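Local coordinates for putative exported protein (Bordetella pertussis Tohama I, PDB 2PFZ), which binds pyroglutamic acid as an extracytoplasmic solute receptor, probably to deliver it to a tripartite ATP-independent periplasmic transporter, at residues Ser12-Glu17 against Ser248-Gln253; Gly32-Thr37 against Gln226-Ala231; Ala152-Ala157 against Lys277-Asp282; Thr189-Tyr194 against Asn257-Ile262. All blocks are in the same frame, centred on the assembly; numbering follows the deposited sequence.

Interaction 1. Residues Ser12-Glu17 against Ser248-Gln253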
loop_
_atom_site.group_PDB
_atom_site.type_symbol
_atom_site.label_atom_id
_atom_site.label_comp_id
_atom_site.label_asym_id
_atom_site.label_seq_id
_atom_site.Cartn_x
_atom_site.Cartn_y
_atom_site.Cartn_z
ATOM N N SER A 12 1.353 -5.892 14.648
ATOM C CA SER A 12 0.495 -4.791 15.103
ATOM C C SER A 12 -0.102 -3.973 13.951
ATOM O O SER A 12 -1.017 -3.170 14.147
ATOM C CB SER A 12 1.222 -3.890 16.106
ATOM O OG SER A 12 2.378 -3.322 15.538
ATOM N N ASN A 13 0.398 -4.199 12.743
ATOM C CA ASN A 13 -0.090 -3.461 11.583
ATOM C C ASN A 13 -1.503 -3.890 11.146
ATOM O O ASN A 13 -1.845 -5.099 11.144
ATOM C CB ASN A 13 0.941 -3.552 10.465
ATOM C CG ASN A 13 0.430 -3.025 9.135
ATOM O OD1 ASN A 13 0.566 -1.832 8.815
ATOM N ND2 ASN A 13 -0.167 -3.903 8.366
ATOM N N LEU A 14 -2.320 -2.894 10.796
ATOM C CA LEU A 14 -3.721 -3.113 10.398
ATOM C C LEU A 14 -3.898 -4.187 9.296
ATOM O O LEU A 14 -4.817 -5.018 9.389
ATOM C CB LEU A 14 -4.431 -1.780 10.033
ATOM C CG LEU A 14 -4.111 -1.080 8.695
ATOM C CD1 LEU A 14 -5.023 -1.551 7.557
ATOM C CD2 LEU A 14 -4.144 0.451 8.821
ATOM N N HIS A 15 -3.032 -4.208 8.275
ATOM C CA HIS A 15 -3.155 -5.248 7.227
ATOM C C HIS A 15 -2.898 -6.648 7.784
ATOM O O HIS A 15 -3.503 -7.614 7.332
ATOM C CB HIS A 15 -2.174 -5.027 6.077
ATOM C CG HIS A 15 -2.473 -3.814 5.249
ATOM N ND1 HIS A 15 -3.444 -3.794 4.271
ATOM C CD2 HIS A 15 -1.941 -2.567 5.280
ATOM C CE1 HIS A 15 -3.483 -2.594 3.718
ATOM N NE2 HIS A 15 -2.578 -1.833 4.310
ATOM N N VAL A 16 -1.987 -6.745 8.760
ATOM C CA VAL A 16 -1.581 -8.050 9.309
ATOM C C VAL A 16 -2.597 -8.532 10.347
ATOM O O VAL A 16 -2.913 -9.739 10.410
ATOM C CB VAL A 16 -0.149 -8.012 9.876
ATOM C CG1 VAL A 16 0.315 -9.415 10.273
ATOM C CG2 VAL A 16 0.815 -7.438 8.821
ATOM N N GLU A 17 -3.086 -7.603 11.175
ATOM C CA GLU A 17 -4.270 -7.863 11.999
ATOM C C GLU A 17 -5.380 -8.460 11.125
ATOM O O GLU A 17 -5.983 -9.461 11.503
ATOM C CB GLU A 17 -4.768 -6.587 12.679
ATOM C CG GLU A 17 -6.027 -6.806 13.544
ATOM C CD GLU A 17 -6.481 -5.528 14.268
ATOM O OE1 GLU A 17 -7.567 -5.539 14.920
ATOM O OE2 GLU A 17 -5.757 -4.506 14.188
ATOM N N SER A 248 -8.364 7.784 12.052
ATOM C CA SER A 248 -8.513 8.862 13.040
ATOM C C SER A 248 -7.840 8.481 14.350
ATOM O O SER A 248 -7.239 9.323 14.982
ATOM C CB SER A 248 -9.974 9.236 13.286
ATOM O OG SER A 248 -10.717 8.080 13.606
ATOM N N TRP A 249 -7.917 7.207 14.743
ATOM C CA TRP A 249 -7.258 6.755 15.977
ATOM C C TRP A 249 -5.752 6.978 15.903
ATOM O O TRP A 249 -5.148 7.444 16.869
ATOM C CB TRP A 249 -7.610 5.285 16.289
ATOM C CG TRP A 249 -7.132 4.814 17.645
ATOM C CD1 TRP A 249 -7.829 4.822 18.816
ATOM C CD2 TRP A 249 -5.852 4.256 17.943
ATOM N NE1 TRP A 249 -7.055 4.306 19.839
ATOM C CE2 TRP A 249 -5.833 3.956 19.326
ATOM C CE3 TRP A 249 -4.702 3.997 17.176
ATOM C CZ2 TRP A 249 -4.711 3.406 19.960
ATOM C CZ3 TRP A 249 -3.585 3.438 17.805
ATOM C CH2 TRP A 249 -3.601 3.157 19.191
ATOM N N TYR A 250 -5.138 6.698 14.750
ATOM C CA TYR A 250 -3.689 6.837 14.660
ATOM C C TYR A 250 -3.296 8.296 14.730
ATOM O O TYR A 250 -2.335 8.630 15.413
ATOM C CB TYR A 250 -3.086 6.171 13.416
ATOM C CG TYR A 250 -3.034 4.662 13.486
ATOM C CD1 TYR A 250 -2.178 3.997 14.400
ATOM C CD2 TYR A 250 -3.826 3.889 12.640
ATOM C CE1 TYR A 250 -2.149 2.603 14.465
ATOM C CE2 TYR A 250 -3.787 2.505 12.688
ATOM C CZ TYR A 250 -2.955 1.871 13.597
ATOM O OH TYR A 250 -2.964 0.498 13.636
ATOM N N LYS A 251 -4.031 9.153 14.021
ATOM C CA LYS A 251 -3.761 10.595 14.023
ATOM C C LYS A 251 -3.818 11.203 15.437
ATOM O O LYS A 251 -2.913 11.938 15.826
ATOM C CB LYS A 251 -4.698 11.341 13.062
ATOM C CG LYS A 251 -4.186 11.351 11.622
ATOM C CD LYS A 251 -5.268 11.225 10.576
ATOM C CE LYS A 251 -6.426 12.141 10.777
ATOM N NZ LYS A 251 -7.231 12.261 9.511
ATOM N N GLU A 252 -4.860 10.865 16.195
ATOM C CA GLU A 252 -5.034 11.362 17.563
ATOM C C GLU A 252 -3.995 10.749 18.504
ATOM O O GLU A 252 -3.524 11.406 19.419
ATOM C CB GLU A 252 -6.456 11.076 18.081
ATOM C CG GLU A 252 -7.579 11.792 17.312
ATOM C CD GLU A 252 -7.425 13.297 17.307
ATOM O OE1 GLU A 252 -7.371 13.892 18.399
ATOM O OE2 GLU A 252 -7.340 13.886 16.204
ATOM N N GLN A 253 -3.615 9.497 18.270
ATOM C CA GLN A 253 -2.580 8.873 19.086
ATOM C C GLN A 253 -1.206 9.485 18.794
ATOM O O GLN A 253 -0.457 9.744 19.708
ATOM C CB GLN A 253 -2.598 7.345 18.936
ATOM C CG GLN A 253 -2.057 6.583 20.148
ATOM C CD GLN A 253 -3.004 6.536 21.358
ATOM O OE1 GLN A 253 -2.598 6.099 22.438
ATOM N NE2 GLN A 253 -4.254 6.979 21.183
HETATM O O HOH W 1 -1.094 -0.544 15.129
HETATM O O HOH W 2 -1.360 -0.238 11.649
#

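Interaction 2. Residues Gly32-Thr37 against Gln226-Ala231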
loop_
_atom_site.group_PDB
_atom_site.type_symbol
_atom_site.label_atom_id
_atom_site.label_comp_id
_atom_site.label_asym_id
_atom_site.label_seq_id
_atom_site.Cartn_x
_atom_site.Cartn_y
_atom_site.Cartn_z
ATOM N N GLY A 32 -11.015 -26.604 8.168
ATOM C CA GLY A 32 -9.656 -27.017 8.525
ATOM C C GLY A 32 -8.850 -27.651 7.405
ATOM O O GLY A 32 -7.711 -28.050 7.610
ATOM N N LYS A 33 -9.421 -27.723 6.210
ATOM C CA LYS A 33 -8.725 -28.322 5.080
ATOM C C LYS A 33 -7.659 -27.383 4.474
ATOM O O LYS A 33 -6.791 -27.822 3.728
ATOM C CB LYS A 33 -9.725 -28.800 4.031
ATOM C CG LYS A 33 -9.184 -29.856 3.063
ATOM C CD LYS A 33 -8.856 -31.219 3.743
ATOM C CE LYS A 33 -8.099 -32.180 2.779
ATOM N NZ LYS A 33 -6.603 -32.213 2.912
ATOM N N LEU A 34 -7.723 -26.095 4.799
ATOM C CA LEU A 34 -6.665 -25.178 4.378
ATOM C C LEU A 34 -6.144 -24.371 5.559
ATOM O O LEU A 34 -6.866 -23.539 6.121
ATOM C CB LEU A 34 -7.140 -24.268 3.246
ATOM C CG LEU A 34 -6.131 -23.268 2.650
ATOM C CD1 LEU A 34 -4.827 -23.970 2.260
ATOM C CD2 LEU A 34 -6.737 -22.500 1.464
ATOM N N LYS A 35 -4.884 -24.617 5.914
ATOM C CA LYS A 35 -4.260 -23.908 7.029
ATOM C C LYS A 35 -3.169 -23.009 6.507
ATOM O O LYS A 35 -2.234 -23.477 5.877
ATOM C CB LYS A 35 -3.708 -24.862 8.083
ATOM C CG LYS A 35 -4.796 -25.784 8.676
ATOM C CD LYS A 35 -4.653 -25.910 10.169
ATOM C CE LYS A 35 -5.504 -27.052 10.720
ATOM N NZ LYS A 35 -6.952 -26.722 10.767
ATOM N N ILE A 36 -3.303 -21.714 6.766
ATOM C CA ILE A 36 -2.325 -20.752 6.264
ATOM C C ILE A 36 -1.482 -20.215 7.414
ATOM O O ILE A 36 -2.009 -19.742 8.428
ATOM C CB ILE A 36 -2.974 -19.604 5.456
ATOM C CG1 ILE A 36 -3.743 -20.154 4.260
ATOM C CG2 ILE A 36 -1.900 -18.579 4.983
ATOM C CD1 ILE A 36 -4.735 -19.150 3.648
ATOM N N THR A 37 -0.177 -20.333 7.250
ATOM C CA THR A 37 0.768 -19.805 8.188
ATOM C C THR A 37 1.260 -18.470 7.673
ATOM O O THR A 37 1.749 -18.370 6.535
ATOM C CB THR A 37 1.954 -20.766 8.351
ATOM O OG1 THR A 37 1.470 -22.009 8.850
ATOM C CG2 THR A 37 2.961 -20.220 9.340
ATOM N N GLN A 226 -13.761 -22.360 -2.717
ATOM C CA GLN A 226 -14.839 -21.419 -2.434
ATOM C C GLN A 226 -14.704 -20.841 -1.046
ATOM O O GLN A 226 -14.987 -19.661 -0.842
ATOM C CB GLN A 226 -16.217 -22.050 -2.690
ATOM C CG GLN A 226 -16.485 -22.282 -4.187
ATOM C CD GLN A 226 -16.146 -21.051 -5.041
ATOM O OE1 GLN A 226 -16.884 -20.063 -5.045
ATOM N NE2 GLN A 226 -15.015 -21.110 -5.763
ATOM N N ALA A 227 -14.217 -21.646 -0.112
ATOM C CA ALA A 227 -13.938 -21.180 1.246
ATOM C C ALA A 227 -12.864 -20.058 1.235
ATOM O O ALA A 227 -13.010 -19.034 1.908
ATOM C CB ALA A 227 -13.485 -22.335 2.095
ATOM N N LEU A 228 -11.802 -20.276 0.468
ATOM C CA LEU A 228 -10.764 -19.265 0.262
ATOM C C LEU A 228 -11.297 -17.982 -0.383
ATOM O O LEU A 228 -11.022 -16.896 0.095
ATOM C CB LEU A 228 -9.626 -19.846 -0.569
ATOM C CG LEU A 228 -8.446 -18.905 -0.833
ATOM C CD1 LEU A 228 -7.691 -18.485 0.447
ATOM C CD2 LEU A 228 -7.536 -19.554 -1.865
ATOM N N LYS A 229 -12.053 -18.096 -1.463
ATOM C CA LYS A 229 -12.611 -16.900 -2.076
ATOM C C LYS A 229 -13.544 -16.159 -1.108
ATOM O O LYS A 229 -13.488 -14.935 -1.004
ATOM C CB LYS A 229 -13.318 -17.224 -3.394
ATOM C CG LYS A 229 -12.363 -17.473 -4.566
ATOM C CD LYS A 229 -13.137 -17.653 -5.857
ATOM C CE LYS A 229 -12.216 -17.463 -7.076
ATOM N NZ LYS A 229 -12.976 -17.244 -8.363
ATOM N N LYS A 230 -14.376 -16.889 -0.375
ATOM C CA LYS A 230 -15.274 -16.221 0.584
ATOM C C LYS A 230 -14.503 -15.562 1.714
ATOM O O LYS A 230 -14.839 -14.438 2.143
ATOM C CB LYS A 230 -16.339 -17.176 1.132
ATOM C CG LYS A 230 -17.203 -17.747 0.022
ATOM C CD LYS A 230 -18.056 -18.938 0.491
ATOM C CE LYS A 230 -19.514 -18.542 0.615
ATOM N NZ LYS A 230 -20.400 -19.756 0.603
ATOM N N ALA A 231 -13.471 -16.254 2.201
ATOM C CA ALA A 231 -12.638 -15.673 3.247
ATOM C C ALA A 231 -11.970 -14.402 2.695
ATOM O O ALA A 231 -11.850 -13.399 3.406
ATOM C CB ALA A 231 -11.593 -16.666 3.699
#

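Interaction 3. Residues Ala152-Ala157 against Lys277-Asp282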
loop_
_atom_site.group_PDB
_atom_site.type_symbol
_atom_site.label_atom_id
_atom_site.label_comp_id
_atom_site.label_asym_id
_atom_site.label_seq_id
_atom_site.Cartn_x
_atom_site.Cartn_y
_atom_site.Cartn_z
ATOM N N ALA A 152 9.465 12.229 -4.602
ATOM C CA ALA A 152 10.588 12.907 -3.935
ATOM C C ALA A 152 11.404 13.697 -4.956
ATOM O O ALA A 152 11.633 14.905 -4.785
ATOM C CB ALA A 152 11.473 11.894 -3.188
ATOM N N GLU A 153 11.795 13.040 -6.048
ATOM C CA GLU A 153 12.622 13.710 -7.043
ATOM C C GLU A 153 11.888 14.911 -7.622
ATOM O O GLU A 153 12.507 15.936 -7.940
ATOM C CB GLU A 153 13.021 12.752 -8.158
ATOM C CG GLU A 153 14.059 11.727 -7.713
ATOM C CD GLU A 153 14.203 10.588 -8.706
ATOM O OE1 GLU A 153 13.589 10.643 -9.797
ATOM O OE2 GLU A 153 14.942 9.636 -8.400
ATOM N N LEU A 154 10.570 14.789 -7.762
ATOM C CA LEU A 154 9.811 15.847 -8.413
ATOM C C LEU A 154 9.606 17.060 -7.506
ATOM O O LEU A 154 9.300 18.140 -8.013
ATOM C CB LEU A 154 8.490 15.341 -9.007
ATOM C CG LEU A 154 8.632 14.451 -10.255
ATOM C CD1 LEU A 154 7.295 13.811 -10.576
ATOM C CD2 LEU A 154 9.225 15.184 -11.492
ATOM N N VAL A 155 9.769 16.892 -6.191
ATOM C CA VAL A 155 9.683 18.027 -5.271
ATOM C C VAL A 155 11.075 18.551 -4.874
ATOM O O VAL A 155 11.187 19.475 -4.063
ATOM C CB VAL A 155 8.782 17.764 -4.002
ATOM C CG1 VAL A 155 7.331 17.511 -4.411
ATOM C CG2 VAL A 155 9.329 16.628 -3.103
ATOM N N GLY A 156 12.110 17.953 -5.456
ATOM C CA GLY A 156 13.495 18.278 -5.138
ATOM C C GLY A 156 14.031 17.638 -3.875
ATOM O O GLY A 156 15.074 18.056 -3.367
ATOM N N ALA A 157 13.330 16.628 -3.347
ATOM C CA ALA A 157 13.861 15.870 -2.207
ATOM C C ALA A 157 14.846 14.807 -2.703
ATOM O O ALA A 157 14.950 14.553 -3.916
ATOM C CB ALA A 157 12.741 15.224 -1.379
ATOM N N LYS A 277 -0.481 15.767 -11.707
ATOM C CA LYS A 277 -0.894 15.875 -13.122
ATOM C C LYS A 277 0.248 15.523 -14.074
ATOM O O LYS A 277 0.047 14.849 -15.081
ATOM C CB LYS A 277 -1.436 17.259 -13.459
ATOM C CG LYS A 277 -2.831 17.516 -12.904
ATOM C CD LYS A 277 -3.655 18.326 -13.902
ATOM C CE LYS A 277 -3.559 19.828 -13.666
ATOM N NZ LYS A 277 -4.678 20.280 -12.779
ATOM N N ARG A 278 1.446 15.981 -13.738
ATOM C CA ARG A 278 2.651 15.569 -14.454
ATOM C C ARG A 278 2.821 14.046 -14.400
ATOM O O ARG A 278 3.016 13.394 -15.432
ATOM C CB ARG A 278 3.861 16.272 -13.841
ATOM C CG ARG A 278 5.201 15.732 -14.240
ATOM C CD ARG A 278 6.147 15.749 -13.040
ATOM N NE ARG A 278 5.916 16.848 -12.073
ATOM C CZ ARG A 278 6.276 18.122 -12.249
ATOM N NH1 ARG A 278 6.883 18.501 -13.366
ATOM N NH2 ARG A 278 6.012 19.025 -11.306
ATOM N N MET A 279 2.721 13.469 -13.210
ATOM C CA MET A 279 2.855 12.007 -13.083
ATOM C C MET A 279 1.753 11.202 -13.792
ATOM O O MET A 279 2.016 10.096 -14.289
ATOM C CB MET A 279 2.978 11.595 -11.612
ATOM C CG MET A 279 4.303 12.042 -10.981
ATOM S SD MET A 279 4.408 11.549 -9.258
ATOM C CE MET A 279 4.773 9.794 -9.406
ATOM N N LEU A 280 0.536 11.742 -13.840
ATOM C CA LEU A 280 -0.571 11.084 -14.552
ATOM C C LEU A 280 -0.340 11.157 -16.061
ATOM O O LEU A 280 -0.561 10.168 -16.777
ATOM C CB LEU A 280 -1.931 11.721 -14.201
ATOM C CG LEU A 280 -3.159 11.215 -15.011
ATOM C CD1 LEU A 280 -3.363 9.716 -14.851
ATOM C CD2 LEU A 280 -4.429 11.949 -14.568
ATOM N N ASP A 281 0.110 12.324 -16.538
ATOM C CA ASP A 281 0.520 12.434 -17.942
ATOM C C ASP A 281 1.588 11.379 -18.296
ATOM O O ASP A 281 1.430 10.600 -19.261
ATOM C CB ASP A 281 1.000 13.846 -18.293
ATOM C CG ASP A 281 1.247 14.007 -19.781
ATOM O OD1 ASP A 281 0.283 13.888 -20.551
ATOM O OD2 ASP A 281 2.409 14.224 -20.177
ATOM N N ASP A 282 2.649 11.320 -17.501
ATOM C CA ASP A 282 3.709 10.357 -17.729
ATOM C C ASP A 282 3.118 8.940 -17.733
ATOM O O ASP A 282 3.459 8.111 -18.591
ATOM C CB ASP A 282 4.765 10.442 -16.610
ATOM C CG ASP A 282 5.609 11.694 -16.662
ATOM O OD1 ASP A 282 5.617 12.375 -17.696
ATOM O OD2 ASP A 282 6.293 11.981 -15.643
#

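Interaction 4. Residues Thr189-Tyr194 against Asn257-Ile262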
loop_
_atom_site.group_PDB
_atom_site.type_symbol
_atom_site.label_atom_id
_atom_site.label_comp_id
_atom_site.label_asym_id
_atom_site.label_seq_id
_atom_site.Cartn_x
_atom_site.Cartn_y
_atom_site.Cartn_z
ATOM N N THR A 189 6.036 2.550 13.907
ATOM C CA THR A 189 7.493 2.632 13.865
ATOM C C THR A 189 7.990 3.667 14.874
ATOM O O THR A 189 9.192 3.999 14.921
ATOM C CB THR A 189 8.015 2.980 12.446
ATOM O OG1 THR A 189 7.480 4.245 12.009
ATOM C CG2 THR A 189 7.692 1.856 11.432
ATOM N N LYS A 190 7.056 4.157 15.693
ATOM C CA LYS A 190 7.310 5.240 16.645
ATOM C C LYS A 190 8.065 6.406 16.014
ATOM O O LYS A 190 9.058 6.887 16.568
ATOM C CB LYS A 190 8.048 4.698 17.882
ATOM C CG LYS A 190 7.192 3.764 18.704
ATOM C CD LYS A 190 7.512 3.889 20.192
ATOM C CE LYS A 190 8.582 2.911 20.624
ATOM N NZ LYS A 190 7.944 1.715 21.228
ATOM N N THR A 191 7.572 6.854 14.853
ATOM C CA THR A 191 8.160 7.972 14.084
ATOM C C THR A 191 8.183 9.274 14.894
ATOM O O THR A 191 9.065 10.108 14.721
ATOM C CB THR A 191 7.417 8.147 12.731
ATOM O OG1 THR A 191 7.811 7.081 11.876
ATOM C CG2 THR A 191 7.783 9.459 12.015
ATOM N N TYR A 192 7.221 9.406 15.804
ATOM C CA TYR A 192 7.137 10.556 16.705
ATOM C C TYR A 192 8.373 10.786 17.589
ATOM O O TYR A 192 8.595 11.906 18.075
ATOM C CB TYR A 192 5.880 10.464 17.563
ATOM C CG TYR A 192 5.737 9.186 18.364
ATOM C CD1 TYR A 192 4.902 8.155 17.928
ATOM C CD2 TYR A 192 6.428 9.006 19.569
ATOM C CE1 TYR A 192 4.758 6.971 18.673
ATOM C CE2 TYR A 192 6.284 7.839 20.314
ATOM C CZ TYR A 192 5.459 6.831 19.860
ATOM O OH TYR A 192 5.314 5.698 20.615
ATOM N N GLU A 193 9.172 9.746 17.805
ATOM C CA GLU A 193 10.426 9.905 18.538
ATOM C C GLU A 193 11.443 10.788 17.772
ATOM O O GLU A 193 12.262 11.482 18.384
ATOM C CB GLU A 193 11.006 8.533 18.898
ATOM C CG GLU A 193 10.150 7.775 19.907
ATOM C CD GLU A 193 10.666 6.386 20.230
ATOM O OE1 GLU A 193 11.517 5.873 19.480
ATOM O OE2 GLU A 193 10.217 5.801 21.244
ATOM N N TYR A 194 11.349 10.810 16.443
ATOM C CA TYR A 194 12.373 11.420 15.606
ATOM C C TYR A 194 11.865 12.501 14.685
ATOM O O TYR A 194 12.626 13.375 14.264
ATOM C CB TYR A 194 13.048 10.346 14.755
ATOM C CG TYR A 194 13.752 9.298 15.569
ATOM C CD1 TYR A 194 15.013 9.543 16.107
ATOM C CD2 TYR A 194 13.157 8.064 15.811
ATOM C CE1 TYR A 194 15.664 8.575 16.869
ATOM C CE2 TYR A 194 13.804 7.091 16.564
ATOM C CZ TYR A 194 15.054 7.354 17.085
ATOM O OH TYR A 194 15.699 6.386 17.830
ATOM N N ASN A 257 1.241 11.646 21.362
ATOM C CA ASN A 257 2.675 11.384 21.454
ATOM C C ASN A 257 3.604 12.523 21.040
ATOM O O ASN A 257 4.830 12.337 20.916
ATOM C CB ASN A 257 3.001 10.109 20.685
ATOM C CG ASN A 257 2.812 8.881 21.530
ATOM O OD1 ASN A 257 3.546 8.670 22.499
ATOM N ND2 ASN A 257 1.817 8.068 21.190
ATOM N N GLY A 258 3.015 13.696 20.820
ATOM C CA GLY A 258 3.770 14.924 20.572
ATOM C C GLY A 258 4.014 15.311 19.125
ATOM O O GLY A 258 4.813 16.213 18.861
ATOM N N MET A 259 3.346 14.644 18.186
ATOM C CA MET A 259 3.432 15.023 16.767
ATOM C C MET A 259 2.376 16.094 16.449
ATOM O O MET A 259 1.266 16.052 16.980
ATOM C CB MET A 259 3.228 13.781 15.880
ATOM C CG MET A 259 3.690 13.915 14.429
ATOM S SD MET A 259 3.529 12.349 13.542
ATOM C CE MET A 259 4.938 11.473 14.171
ATOM N N ALA A 260 2.728 17.063 15.614
ATOM C CA ALA A 260 1.754 18.036 15.139
ATOM C C ALA A 260 1.062 17.397 13.948
ATOM O O ALA A 260 1.721 17.045 12.976
ATOM C CB ALA A 260 2.437 19.321 14.713
ATOM N N ILE A 261 -0.253 17.230 14.038
ATOM C CA ILE A 261 -1.048 16.829 12.878
ATOM C C ILE A 261 -1.593 18.075 12.165
ATOM O O ILE A 261 -2.409 18.810 12.735
ATOM C CB ILE A 261 -2.201 15.883 13.285
ATOM C CG1 ILE A 261 -1.718 14.819 14.303
ATOM C CG2 ILE A 261 -2.837 15.235 12.026
ATOM C CD1 ILE A 261 -0.558 13.906 13.828
ATOM N N ILE A 262 -1.158 18.303 10.929
ATOM C CA ILE A 262 -1.384 19.573 10.263
ATOM C C ILE A 262 -2.134 19.402 8.930
ATOM O O ILE A 262 -1.655 18.702 8.046
ATOM C CB ILE A 262 -0.026 20.332 9.981
ATOM C CG1 ILE A 262 0.852 20.392 11.240
ATOM C CG2 ILE A 262 -0.311 21.737 9.427
ATOM C CD1 ILE A 262 2.340 20.583 10.980
#

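Interaction 1. Residues Ser12-Glu17 against Ser248-Gln253
Tyr-250 faces Ser-12 and Leu-14 and meets them mainly through water. The phenol OH is 4.2 Å from Ser-12 O, too far for a direct bond. One water bridges this gap, and a second joins the hydroxyl to Leu-14 N. The first takes a hydrogen bond from Tyr-250 OH at 2.6 Å and gives one to Ser-12 O at 2.8 Å. It lies at the edge of the ring, in its plane. The second gives a hydrogen bond to Tyr-250 OH at 2.7 Å and accepts one from Leu-14 N at 3.0 Å. Leu-14 N is in the first turn of its helix, with no carbonyl a turn earlier to bond to.

Apolar contact is slight. Leu-14 CD2 comes obliquely to the ring, 4.4 Å from Tyr-250 CE2. Tyr-250 has CG anti to its carbonyl carbon (chi1 -74°), and the ring reaches across to the other helix from there.

Asn-13 is the N-cap of helix 14-30. The side chain of Leu-14 is about 8 Å from the bound pyroglutamic acid. Helix 14-30 starts near the ligand site, where the His-15 ring meets Trp-119 of the pocket. Helix 183-188 touches Leu-14 through Ser-184, and helix 222-256 supplies Tyr-250 and Ser-243.

Interaction 2. Residues Gly32-Thr37 against Gln226-Ala231
Leu-228 meets Leu-34 and Ile-36 through a single methyl. Its CD1 lies 4.3 Å from Leu-34 CD2 and 4.4 Å from Ile-36 CD1. The contact is purely apolar, and no hydrogen bond crosses it. The distances are those of loose van der Waals packing, and little surface is buried between the two segments.

Leu-34 and Ile-36 are two residues apart in an extended chain, and both have CB directed toward the helix. Leu-228 has CG anti to its backbone N (chi1 -178°), which sends the branch toward the two of them. Ile-36 reaches over with CD1 at the end of an extended branch (chi2 163°).

Further out, backbone and side-chain bonds hold the strand. Lys-35 makes backbone hydrogen bonds with Thr-1 and Trp-3, and Leu-34 N bonds to Ser-30 OG. Lys-35 NZ forms a salt bridge with Asp-27.

The strand 35-39 lies parallel to strand 2-6, and helix 14-30 links the two as a beta-alpha-beta unit. Val-26 and Val-23 of that helix touch Leu-34 and Ile-36. Its Phe-22, with Trp-3 of strand 2-6, packs on Leu-228 and so places helix 222-256 against the unit. Phe-217 of helix 214-218 is a further neighbour of Leu-228.

Interaction 3. Residues Ala152-Ala157 against Lys277-Asp282
Leu-154 carries the whole contact from its side, and both its methyls reach Arg-278. Just before it in the chain, Ala-152 serves the helix end. Its carbonyl oxygen accepts from Val-155 N at 3.1 Å and from Ala-157 N at 2.8 Å. The Ala-157 bond is one of those that close the Schellman turn.

Leu-154 has CG anti to its carbonyl carbon (chi1 -71°), and the branch points at helix 266-287. CD1 is 3.3 Å from Arg-278 CD and 3.5 Å from Met-279 CG. Both are tight for carbon atoms. CD2 lies 3.5 Å from Arg-278 CD. The two side chains run past each other in opposite directions, and the arginine chain is bent at chi2 and chi3. The leucine methyls also cover Arg-278 NE, which is buried here and has no partner in the model. Met-279 meets Leu-154 at an angle, with SD 3.9 Å from the same CD1. Met-279 also packs on Val-147, Lys-150 and Ile-151, so helix 266-287 leans on helix 146-155 through this residue.

Helix 146-155 is the link of a beta-alpha-beta crossover. It joins strand 140-143 to its parallel neighbour 158-161, at the outer edge of the six-stranded mixed sheet. Gly-156 leaves the helix with positive phi (80°) in the Schellman motif. Its backbone also bonds to Gly-138. The chain then passes Ala-157, whose methyl touches Trp-141 of strand 140-143.

Interaction 4. Residues Thr189-Tyr194 against Asn257-Ile262
An amide stacked on a phenol ring is the striking feature here. Asn-257 lies over one face of the Tyr-192 ring, with the amide and ring planes only 11° apart. Its CB sits over the ring centre, 3.7 Å from the centroid, in a CH-pi contact. The amide continues over the ring toward the hydroxyl end. OD1 is 3.6 Å from Tyr-192 CE2, and ND2 is 4.0 Å from Tyr-192 CE1. Asn-257 ND2 is also bonded to Gln-253 O, which helps fix the rotation of the amide. Tyr-192 has CG between its backbone N and carbonyl carbon (chi1 56°), and this turns the ring toward Asn-257. Lys-190 CA lies on the opposite face, toward the rim.

Met-259 makes the second contact. The Met-259 chain bends at chi3, and its CE lies 3.5 Å from Tyr-192 CA and 3.7 Å from Tyr-192 CB. The same methyl is 4.1 Å from Thr-191 CG2. Phe-125 touches both Thr-191 and Met-259, and Thr-191 OG1 bonds to Tyr-179 OH.

Two helix ends meet here. Helix 183-188 closes in a Schellman motif at Lys-190, and helix 222-256 closes in one at Gly-258. After them the chain goes on to strands 197-199 and 260-262, parallel neighbours at one edge of the six-stranded mixed sheet of this solute-binding protein.

How the interactions relate
Helix 222-256 ties three of the sites together. It carries the second segments of interactions 1 and 2, whose centres are 26 Å apart, and its end leads into the second segment of interaction 4. Interactions 1 and 4 touch, with Lys-251 O 3.5 Å from Ile-261 CG1. Interactions 2 and 3 lie on opposite sides of the chain's centre, with their own centres 41 Å apart. The centre of interaction 3 is 26 Å from that of interaction 4, and it shares no helix or strand with the others. Along the chain, interaction 2 is nested within interaction 1 and interaction 4 within interaction 3; the other pairs cross. The long helix thus spans from the two-stranded sheet, past the ligand neighbourhood, to the six-stranded sheet.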